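Local coordinates for DNA alpha-glucosyltransferase (Enterobacteria phage T4, PDB 1XV5), which is a phage glycosyltransferase of the GT-B clan, built of two Rossmann-like domains, with uridine-5'-diphosphate bound in this model, at residues A[18-23]-A[173-178]; A[177-182]-A[306-311]; A[332-337]-A[382-387]. One frame throughout, in Å; residues are numbered along the deposited sequence.

Contact 1: A[18-23]-A[173-178]. With UDP (uridine-5'-diphosphate), chain C.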
# COMPACT_ATOMS: atom_id res chain seq x y z
N THR A 18 -6.45 3.93 1.09
CA THR A 18 -6.71 5.34 0.84
C THR A 18 -5.85 5.81 -0.32
O THR A 18 -6.33 6.48 -1.23
CB THR A 18 -6.41 6.18 2.10
OG1 THR A 18 -7.42 5.93 3.08
CG2 THR A 18 -6.37 7.66 1.77
N LYS A 19 -4.57 5.43 -0.29
CA LYS A 19 -3.65 5.80 -1.36
C LYS A 19 -4.16 5.29 -2.71
O LYS A 19 -4.20 6.03 -3.69
CB LYS A 19 -2.27 5.20 -1.07
CG LYS A 19 -1.23 5.49 -2.14
CD LYS A 19 -1.03 6.98 -2.35
CE LYS A 19 0.14 7.23 -3.29
NZ LYS A 19 0.28 8.66 -3.64
N PHE A 20 -4.55 4.02 -2.74
CA PHE A 20 -5.06 3.43 -3.97
C PHE A 20 -6.29 4.20 -4.45
O PHE A 20 -6.39 4.55 -5.62
CB PHE A 20 -5.46 1.97 -3.73
CG PHE A 20 -6.12 1.32 -4.91
CD1 PHE A 20 -5.36 0.80 -5.95
CD2 PHE A 20 -7.51 1.24 -4.99
CE1 PHE A 20 -5.97 0.21 -7.05
CE2 PHE A 20 -8.14 0.64 -6.09
CZ PHE A 20 -7.37 0.13 -7.12
N SER A 21 -7.21 4.46 -3.53
CA SER A 21 -8.43 5.18 -3.88
C SER A 21 -8.15 6.56 -4.48
O SER A 21 -8.83 6.99 -5.41
CB SER A 21 -9.33 5.31 -2.65
OG SER A 21 -9.77 4.03 -2.23
N LEU A 22 -7.15 7.25 -3.95
CA LEU A 22 -6.81 8.58 -4.45
C LEU A 22 -6.13 8.50 -5.81
O LEU A 22 -6.40 9.31 -6.70
CB LEU A 22 -5.91 9.31 -3.45
CG LEU A 22 -6.55 9.55 -2.07
CD1 LEU A 22 -5.56 10.27 -1.16
CD2 LEU A 22 -7.81 10.38 -2.24
N GLU A 23 -5.25 7.51 -5.99
CA GLU A 23 -4.56 7.33 -7.26
C GLU A 23 -5.57 6.88 -8.31
O GLU A 23 -5.46 7.25 -9.48
CB GLU A 23 -3.45 6.28 -7.11
CG GLU A 23 -2.29 6.74 -6.25
CD GLU A 23 -1.42 7.78 -6.94
OE1 GLU A 23 -0.68 8.50 -6.24
OE2 GLU A 23 -1.46 7.86 -8.19
N TYR A 173 -9.90 -11.49 -10.56
CA TYR A 173 -8.79 -11.04 -11.40
C TYR A 173 -7.66 -10.50 -10.56
O TYR A 173 -7.87 -9.93 -9.49
CB TYR A 173 -9.27 -9.95 -12.35
CG TYR A 173 -10.37 -10.38 -13.28
CD1 TYR A 173 -10.09 -11.10 -14.44
CD2 TYR A 173 -11.70 -10.07 -13.00
CE1 TYR A 173 -11.10 -11.51 -15.30
CE2 TYR A 173 -12.72 -10.47 -13.85
CZ TYR A 173 -12.42 -11.19 -15.00
OH TYR A 173 -13.43 -11.58 -15.85
N ASN A 174 -6.43 -10.66 -11.04
CA ASN A 174 -5.29 -10.13 -10.32
C ASN A 174 -5.15 -8.66 -10.67
O ASN A 174 -5.55 -8.22 -11.75
CB ASN A 174 -4.02 -10.87 -10.72
CG ASN A 174 -2.81 -10.38 -9.96
OD1 ASN A 174 -2.01 -9.59 -10.47
ND2 ASN A 174 -2.67 -10.83 -8.72
N PHE A 175 -4.58 -7.89 -9.75
CA PHE A 175 -4.36 -6.47 -9.98
C PHE A 175 -3.15 -6.02 -9.17
O PHE A 175 -2.74 -6.71 -8.22
CB PHE A 175 -5.58 -5.64 -9.55
CG PHE A 175 -5.59 -5.27 -8.09
CD1 PHE A 175 -5.18 -4.00 -7.68
CD2 PHE A 175 -5.99 -6.19 -7.12
CE1 PHE A 175 -5.18 -3.65 -6.32
CE2 PHE A 175 -6.00 -5.85 -5.77
CZ PHE A 175 -5.59 -4.58 -5.37
N GLN A 176 -2.57 -4.89 -9.56
CA GLN A 176 -1.45 -4.30 -8.84
C GLN A 176 -1.95 -2.93 -8.42
O GLN A 176 -2.70 -2.29 -9.16
CB GLN A 176 -0.24 -4.08 -9.76
CG GLN A 176 0.37 -5.32 -10.34
CD GLN A 176 1.41 -4.97 -11.39
OE1 GLN A 176 2.51 -4.49 -11.06
NE2 GLN A 176 1.08 -5.19 -12.65
N PRO A 177 -1.57 -2.47 -7.22
CA PRO A 177 -2.00 -1.15 -6.73
C PRO A 177 -1.09 -0.11 -7.40
O PRO A 177 0.07 0.05 -7.02
CB PRO A 177 -1.79 -1.25 -5.23
CG PRO A 177 -0.59 -2.16 -5.12
CD PRO A 177 -0.85 -3.21 -6.17
N PRO A 178 -1.61 0.62 -8.40
CA PRO A 178 -0.85 1.63 -9.14
C PRO A 178 -0.69 3.00 -8.52
O PRO A 178 -1.49 3.43 -7.69
CB PRO A 178 -1.60 1.73 -10.48
CG PRO A 178 -2.77 0.73 -10.38
CD PRO A 178 -2.99 0.58 -8.90
N1 UDP C . 1.60 6.24 4.64
C2 UDP C . 1.53 7.56 5.04
N3 UDP C . 1.76 7.78 6.38
C4 UDP C . 2.04 6.82 7.33
C5 UDP C . 2.11 5.48 6.84
C6 UDP C . 1.89 5.24 5.54
O2 UDP C . 1.30 8.48 4.26
O4 UDP C . 2.22 7.17 8.50
C1' UDP C . 1.35 5.95 3.23
C2' UDP C . 2.50 5.27 2.50
O2' UDP C . 3.48 6.21 2.11
C3' UDP C . 1.75 4.62 1.35
C4' UDP C . 0.49 4.12 2.05
O4' UDP C . 0.28 5.03 3.16
O3' UDP C . 1.40 5.62 0.39
C5' UDP C . 0.57 2.70 2.57
O5' UDP C . 0.39 1.78 1.49
PA UDP C . 1.29 0.48 1.30
O1A UDP C . 0.78 -0.18 0.08
O2A UDP C . 2.72 0.89 1.35
O3A UDP C . 1.01 -0.45 2.61
PB UDP C . -0.33 -0.68 3.53
O1B UDP C . -0.32 -2.10 3.95
O2B UDP C . -0.35 0.38 4.56
O3B UDP C . -1.54 -0.45 2.52
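Phe20, on helix 17-30, reaches the chain that leaves strand 172-174, the last strand of the N-terminal parallel sheet in this GT-B glycosyltransferase, and meets Phe175, Pro177 and Pro178 there. The contact is buried and apolar, with no hydrogen bond between 18-23 and 173-178.

The aromatic part is an offset edge-to-face pair. Phe175 turns its edge toward the face of Phe20, with centroids 5.8 Å apart and planes at 69°, and the closest atoms are the two CE1 carbons. Phe175 reaches the pair with CG between its backbone N and carbonyl carbon, the crowded position (chi1 86°). Tyr113 meets both rings, and His115 also packs on Phe20.

The prolines supply the aliphatic part. Pro178 comes to the edge of the Phe20 ring, near its plane, where its CD lies 3.5 Å from Phe20 CE1. Beside it, Pro177 CA is 4.0 Å from Phe20 CD1, so CD1 and CE1 of Phe20 rest against the two consecutive prolines.

Polar groups flank Phe20 on the same helix. Lys19 NZ and Glu23 OE1 form a salt bridge of 2.8 Å within the helix, using the anti lone pair of the carboxylate oxygen, while Glu23 OE2 accepts from the backbone N of Asp180. On the pocket side, Lys19 CG is 3.7 Å from O3' of uridine-5'-diphosphate. Across the contact itself, the aliphatic base of Glu23 packs on a carbonyl, its CB 3.5 Å from Pro178 O.

Contact 2: A[177-182]-A[306-311]. With UDP (uridine-5'-diphosphate), chain C.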
# COMPACT_ATOMS: atom_id res chain seq x y z
N PRO A 177 -1.57 -2.47 -7.22
CA PRO A 177 -2.00 -1.15 -6.73
C PRO A 177 -1.09 -0.11 -7.40
O PRO A 177 0.07 0.05 -7.02
CB PRO A 177 -1.79 -1.25 -5.23
CG PRO A 177 -0.59 -2.16 -5.12
CD PRO A 177 -0.85 -3.21 -6.17
N PRO A 178 -1.61 0.62 -8.40
CA PRO A 178 -0.85 1.63 -9.14
C PRO A 178 -0.69 3.00 -8.52
O PRO A 178 -1.49 3.43 -7.69
CB PRO A 178 -1.60 1.73 -10.48
CG PRO A 178 -2.77 0.73 -10.38
CD PRO A 178 -2.99 0.58 -8.90
N MET A 179 0.36 3.69 -8.95
CA MET A 179 0.65 5.04 -8.49
C MET A 179 1.18 5.81 -9.69
O MET A 179 1.83 5.23 -10.56
CB MET A 179 1.70 5.02 -7.39
CG MET A 179 2.08 6.39 -6.87
SD MET A 179 3.21 6.29 -5.48
CE MET A 179 4.80 6.46 -6.33
N ASP A 180 0.90 7.11 -9.75
CA ASP A 180 1.42 7.92 -10.83
C ASP A 180 2.85 8.20 -10.40
O ASP A 180 3.13 9.17 -9.68
CB ASP A 180 0.65 9.23 -10.97
CG ASP A 180 1.08 10.02 -12.20
OD1 ASP A 180 2.23 9.84 -12.65
OD2 ASP A 180 0.27 10.83 -12.71
N ILE A 181 3.76 7.33 -10.82
CA ILE A 181 5.17 7.44 -10.47
C ILE A 181 5.84 8.66 -11.10
O ILE A 181 6.73 9.28 -10.51
CB ILE A 181 5.89 6.14 -10.87
CG1 ILE A 181 5.45 5.02 -9.93
CG2 ILE A 181 7.41 6.33 -10.84
CD1 ILE A 181 5.85 3.62 -10.36
N VAL A 182 5.39 9.02 -12.30
CA VAL A 182 5.92 10.17 -13.01
C VAL A 182 5.63 11.44 -12.22
O VAL A 182 6.50 12.30 -12.04
CB VAL A 182 5.28 10.30 -14.41
CG1 VAL A 182 5.82 11.53 -15.12
CG2 VAL A 182 5.56 9.04 -15.23
N LEU A 306 3.72 -4.73 -5.88
CA LEU A 306 4.69 -4.15 -4.96
C LEU A 306 3.73 -3.27 -4.16
O LEU A 306 2.56 -3.11 -4.56
CB LEU A 306 5.72 -3.27 -5.67
CG LEU A 306 6.96 -3.98 -6.22
CD1 LEU A 306 7.81 -2.98 -6.99
CD2 LEU A 306 7.75 -4.60 -5.06
N GLU A 307 4.19 -2.72 -3.05
CA GLU A 307 3.35 -1.86 -2.23
C GLU A 307 3.66 -0.40 -2.53
O GLU A 307 4.65 -0.09 -3.19
CB GLU A 307 3.60 -2.15 -0.76
CG GLU A 307 3.25 -3.57 -0.38
CD GLU A 307 3.56 -3.89 1.06
OE1 GLU A 307 4.73 -4.18 1.38
OE2 GLU A 307 2.62 -3.81 1.88
N TYR A 308 2.80 0.50 -2.07
CA TYR A 308 3.02 1.91 -2.32
C TYR A 308 4.35 2.41 -1.78
O TYR A 308 5.03 3.19 -2.43
CB TYR A 308 1.86 2.74 -1.79
CG TYR A 308 0.67 2.69 -2.72
CD1 TYR A 308 -0.50 2.04 -2.35
CD2 TYR A 308 0.76 3.22 -4.01
CE1 TYR A 308 -1.56 1.91 -3.25
CE2 TYR A 308 -0.29 3.10 -4.91
CZ TYR A 308 -1.45 2.44 -4.53
OH TYR A 308 -2.47 2.31 -5.44
N THR A 309 4.74 1.96 -0.59
CA THR A 309 6.02 2.41 -0.05
C THR A 309 7.17 1.96 -0.95
O THR A 309 8.19 2.63 -1.01
CB THR A 309 6.25 1.92 1.40
OG1 THR A 309 5.96 0.52 1.50
CG2 THR A 309 5.36 2.69 2.37
N HIS A 310 7.00 0.83 -1.64
CA HIS A 310 8.04 0.36 -2.56
C HIS A 310 8.16 1.39 -3.69
O HIS A 310 9.25 1.89 -4.00
CB HIS A 310 7.64 -0.96 -3.23
CG HIS A 310 7.83 -2.18 -2.39
ND1 HIS A 310 6.81 -3.06 -2.12
CD2 HIS A 310 8.95 -2.72 -1.83
CE1 HIS A 310 7.29 -4.09 -1.44
NE2 HIS A 310 8.58 -3.91 -1.26
N LEU A 311 7.03 1.69 -4.30
CA LEU A 311 6.98 2.63 -5.42
C LEU A 311 7.45 4.03 -5.06
O LEU A 311 8.12 4.69 -5.85
CB LEU A 311 5.57 2.68 -5.99
CG LEU A 311 4.93 1.34 -6.35
CD1 LEU A 311 3.59 1.59 -7.03
CD2 LEU A 311 5.86 0.54 -7.28
N1 UDP C . 1.60 6.24 4.64
C2 UDP C . 1.53 7.56 5.04
N3 UDP C . 1.76 7.78 6.38
C4 UDP C . 2.04 6.82 7.33
C5 UDP C . 2.11 5.48 6.84
C6 UDP C . 1.89 5.24 5.54
O2 UDP C . 1.30 8.48 4.26
O4 UDP C . 2.22 7.17 8.50
C1' UDP C . 1.35 5.95 3.23
C2' UDP C . 2.50 5.27 2.50
O2' UDP C . 3.48 6.21 2.11
C3' UDP C . 1.75 4.62 1.35
C4' UDP C . 0.49 4.12 2.05
O4' UDP C . 0.28 5.03 3.16
O3' UDP C . 1.40 5.62 0.39
C5' UDP C . 0.57 2.70 2.57
O5' UDP C . 0.39 1.78 1.49
PA UDP C . 1.29 0.48 1.30
O1A UDP C . 0.78 -0.18 0.08
O2A UDP C . 2.72 0.89 1.35
O3A UDP C . 1.01 -0.45 2.61
PB UDP C . -0.33 -0.68 3.53
O1B UDP C . -0.32 -2.10 3.95
O2B UDP C . -0.35 0.38 4.56
O3B UDP C . -1.54 -0.45 2.52
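The backbones of Met179 and Tyr308 approach to 7.3 Å between CA atoms, with Ile181 and Leu311 beside them at 7.2 Å between CA atoms, as the linker 177-180 passes the first turn of helix 308-316. Tyr308 carries the contact. Its hydroxyl donates to Pro178 O at 2.7 Å, from 35° above the carbonyl plane, while the acceptor lies at the ring edge. The same ring has Pro177 CB 3.7 Å from CE1 and Met179 CB 3.7 Å from CE2, so the phenol end sits between the two linker residues. The Met179 chain runs antiparallel to the Tyr308 side chain; it bends at chi3 (95°), bringing CE to 3.9 Å from Leu311 CB. Leu311 CD1 also packs near Met179 CB, and Pro177 CG touches Leu306 O.

Glu307 is the N-cap residue, and its backbone N donates to His310 ND1, 2.8 Å away and in the imidazole plane. Leu306 CD2 lies over the centre of one face of that ring. Beyond the cap, the N-H groups of Tyr308 and Thr309 grip separate oxygens of the alpha-phosphate: Tyr308 N to O1A of uridine-5'-diphosphate, 3.0 Å at 160°, and Thr309 N to its O2A. The helix dipole would probably favour the phosphate's negative charge. A helix N-terminus binding a phosphate of the nucleotide is typical of the site in the C-terminal domain of GT-B glycosyltransferases, here with the interdomain linker packed against Tyr308.

Contact 3: A[332-337]-A[382-387]. With EDO (1,2-ethanediol), chain F.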
# COMPACT_ATOMS: atom_id res chain seq x y z
N PHE A 332 7.68 -9.34 -12.76
CA PHE A 332 7.67 -8.07 -13.50
C PHE A 332 6.44 -8.01 -14.40
O PHE A 332 6.13 -8.96 -15.12
CB PHE A 332 8.97 -8.01 -14.33
CG PHE A 332 9.24 -6.67 -14.97
CD1 PHE A 332 8.79 -5.48 -14.40
CD2 PHE A 332 10.02 -6.61 -16.12
CE1 PHE A 332 9.12 -4.25 -14.97
CE2 PHE A 332 10.36 -5.39 -16.69
CZ PHE A 332 9.91 -4.20 -16.11
N ARG A 333 5.73 -6.89 -14.36
CA ARG A 333 4.52 -6.73 -15.17
C ARG A 333 4.80 -6.94 -16.66
O ARG A 333 3.98 -7.52 -17.38
CB ARG A 333 3.94 -5.33 -14.96
CG ARG A 333 2.57 -5.09 -15.63
CD ARG A 333 2.19 -3.61 -15.59
NE ARG A 333 3.14 -2.81 -16.36
CZ ARG A 333 3.10 -2.67 -17.68
NH1 ARG A 333 2.15 -3.26 -18.39
NH2 ARG A 333 4.04 -1.97 -18.30
N VAL A 334 5.96 -6.47 -17.11
CA VAL A 334 6.32 -6.55 -18.52
C VAL A 334 6.58 -7.93 -19.10
O VAL A 334 6.00 -8.29 -20.12
CB VAL A 334 7.53 -5.64 -18.82
CG1 VAL A 334 7.96 -5.79 -20.28
CG2 VAL A 334 7.18 -4.19 -18.53
N ASP A 335 7.45 -8.72 -18.47
CA ASP A 335 7.74 -10.04 -19.01
C ASP A 335 7.51 -11.22 -18.07
O ASP A 335 7.86 -12.35 -18.40
CB ASP A 335 9.17 -10.07 -19.55
CG ASP A 335 10.20 -9.76 -18.49
OD1 ASP A 335 9.88 -9.91 -17.30
OD2 ASP A 335 11.33 -9.38 -18.86
N ASN A 336 6.95 -10.95 -16.90
CA ASN A 336 6.62 -11.99 -15.93
C ASN A 336 7.80 -12.74 -15.31
O ASN A 336 7.66 -13.88 -14.86
CB ASN A 336 5.65 -12.99 -16.57
CG ASN A 336 4.74 -13.66 -15.56
OD1 ASN A 336 4.23 -13.02 -14.65
ND2 ASN A 336 4.51 -14.96 -15.74
N THR A 337 8.97 -12.11 -15.30
CA THR A 337 10.16 -12.72 -14.71
C THR A 337 10.36 -12.11 -13.32
O THR A 337 9.88 -11.01 -13.04
CB THR A 337 11.42 -12.44 -15.56
OG1 THR A 337 11.58 -11.03 -15.72
CG2 THR A 337 11.28 -13.08 -16.94
N LEU A 382 10.57 0.58 -11.89
CA LEU A 382 9.34 0.64 -11.11
C LEU A 382 8.22 1.29 -11.92
O LEU A 382 7.06 0.92 -11.79
CB LEU A 382 9.60 1.38 -9.80
CG LEU A 382 10.58 0.62 -8.89
CD1 LEU A 382 10.88 1.46 -7.65
CD2 LEU A 382 10.00 -0.73 -8.49
N TYR A 383 8.58 2.26 -12.75
CA TYR A 383 7.60 2.93 -13.61
C TYR A 383 7.00 1.89 -14.55
O TYR A 383 5.77 1.76 -14.68
CB TYR A 383 8.29 4.03 -14.41
CG TYR A 383 7.49 4.52 -15.59
CD1 TYR A 383 6.36 5.32 -15.41
CD2 TYR A 383 7.84 4.17 -16.89
CE1 TYR A 383 5.60 5.76 -16.49
CE2 TYR A 383 7.09 4.60 -17.99
CZ TYR A 383 5.97 5.40 -17.78
OH TYR A 383 5.24 5.84 -18.85
N GLN A 384 7.87 1.13 -15.22
CA GLN A 384 7.43 0.10 -16.15
C GLN A 384 6.61 -0.97 -15.44
O GLN A 384 5.66 -1.52 -15.99
CB GLN A 384 8.64 -0.56 -16.82
CG GLN A 384 9.34 0.33 -17.83
CD GLN A 384 8.51 0.55 -19.08
OE1 GLN A 384 8.73 1.50 -19.83
NE2 GLN A 384 7.56 -0.34 -19.32
N HIS A 385 6.97 -1.26 -14.19
CA HIS A 385 6.27 -2.30 -13.46
C HIS A 385 4.90 -1.94 -12.90
O HIS A 385 3.98 -2.74 -12.98
CB HIS A 385 7.13 -2.81 -12.30
CG HIS A 385 6.51 -3.97 -11.57
ND1 HIS A 385 6.07 -3.88 -10.27
CD2 HIS A 385 6.22 -5.22 -11.99
CE1 HIS A 385 5.53 -5.03 -9.91
NE2 HIS A 385 5.61 -5.86 -10.94
N GLN A 386 4.76 -0.73 -12.35
CA GLN A 386 3.49 -0.40 -11.70
C GLN A 386 2.94 1.02 -11.82
O GLN A 386 2.18 1.45 -10.96
CB GLN A 386 3.63 -0.79 -10.22
CG GLN A 386 2.35 -1.29 -9.55
CD GLN A 386 2.65 -2.13 -8.31
OE1 GLN A 386 3.35 -3.15 -8.39
NE2 GLN A 386 2.11 -1.72 -7.17
N ASP A 387 3.31 1.75 -12.87
CA ASP A 387 2.77 3.10 -13.02
C ASP A 387 1.28 3.02 -13.36
O ASP A 387 0.84 2.08 -14.02
CB ASP A 387 3.47 3.86 -14.15
CG ASP A 387 3.05 5.33 -14.21
OD1 ASP A 387 3.48 6.12 -13.34
OD2 ASP A 387 2.27 5.69 -15.12
C1 EDO F . 3.36 -1.75 -21.74
O1 EDO F . 4.39 -2.52 -21.09
C2 EDO F . 1.96 -2.28 -21.41
O2 EDO F . 1.72 -3.57 -22.00
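Arg333 presents the side of its guanidinium to the carbonyl of Gln384, near the C-terminal end of helix 368-386. NE and NH2 both donate to Gln384 O, each at 2.9 Å, and the oxygen lies only 7° out of the guanidinium plane. This side-on, two-nitrogen grip on a single atom fixes the rotation of the group. The chain reaches it with CG anti to the backbone N and a bend at chi3 (63°), which places NE. NH2 also donates to O1 of a 1,2-ethanediol, 2.9 Å away, and Phe390 makes a cation-pi contact with the same side chain.

The loop 332-337 follows helix 324-329 in the C-terminal half of the GT-B fold, and Asp335 OD1 accepts from Thr337 N there in an Asx turn.

Phe332 and His385 meet rim to rim, neither ring over the other, with planes at 25°. Phe332 CD1 is 3.5 Å from His385 CD2, while His385 CB sits at the edge of the phenyl ring, in its plane. Val334 CB covers one phenyl face, offset toward the rim. At the tip of the ring, Phe332 CZ packs 3.9 Å from Gln384 CB. The imidazole turns an edge to the backbone of Arg333, and its NE2 is hydrogen-bonded to Lys331 O.

In the fold
Contacts 1 and 2 share Pro177 and Pro178, with centres about 9 Å apart, and both border the uridine-5'-diphosphate site. Helix 17-30 and helix 308-316 therefore pack on the same linker between the two domains, and also on each other: Phe20 CA lies 3.2 Å from Tyr308 OH. Contact 3 is more peripheral, its centre about 11 Å from that of contact 2 and about 15 Å from that of contact 1; the side chain of His385 is about 12 Å from the nucleotide. Gln386 NE2 probably donates to Pro177 O at 2.7 Å, and Asp387 OD1 probably accepts from Ile181 N at 2.8 Å, joining the junction of helices 368-386 and 388-399 to the linker.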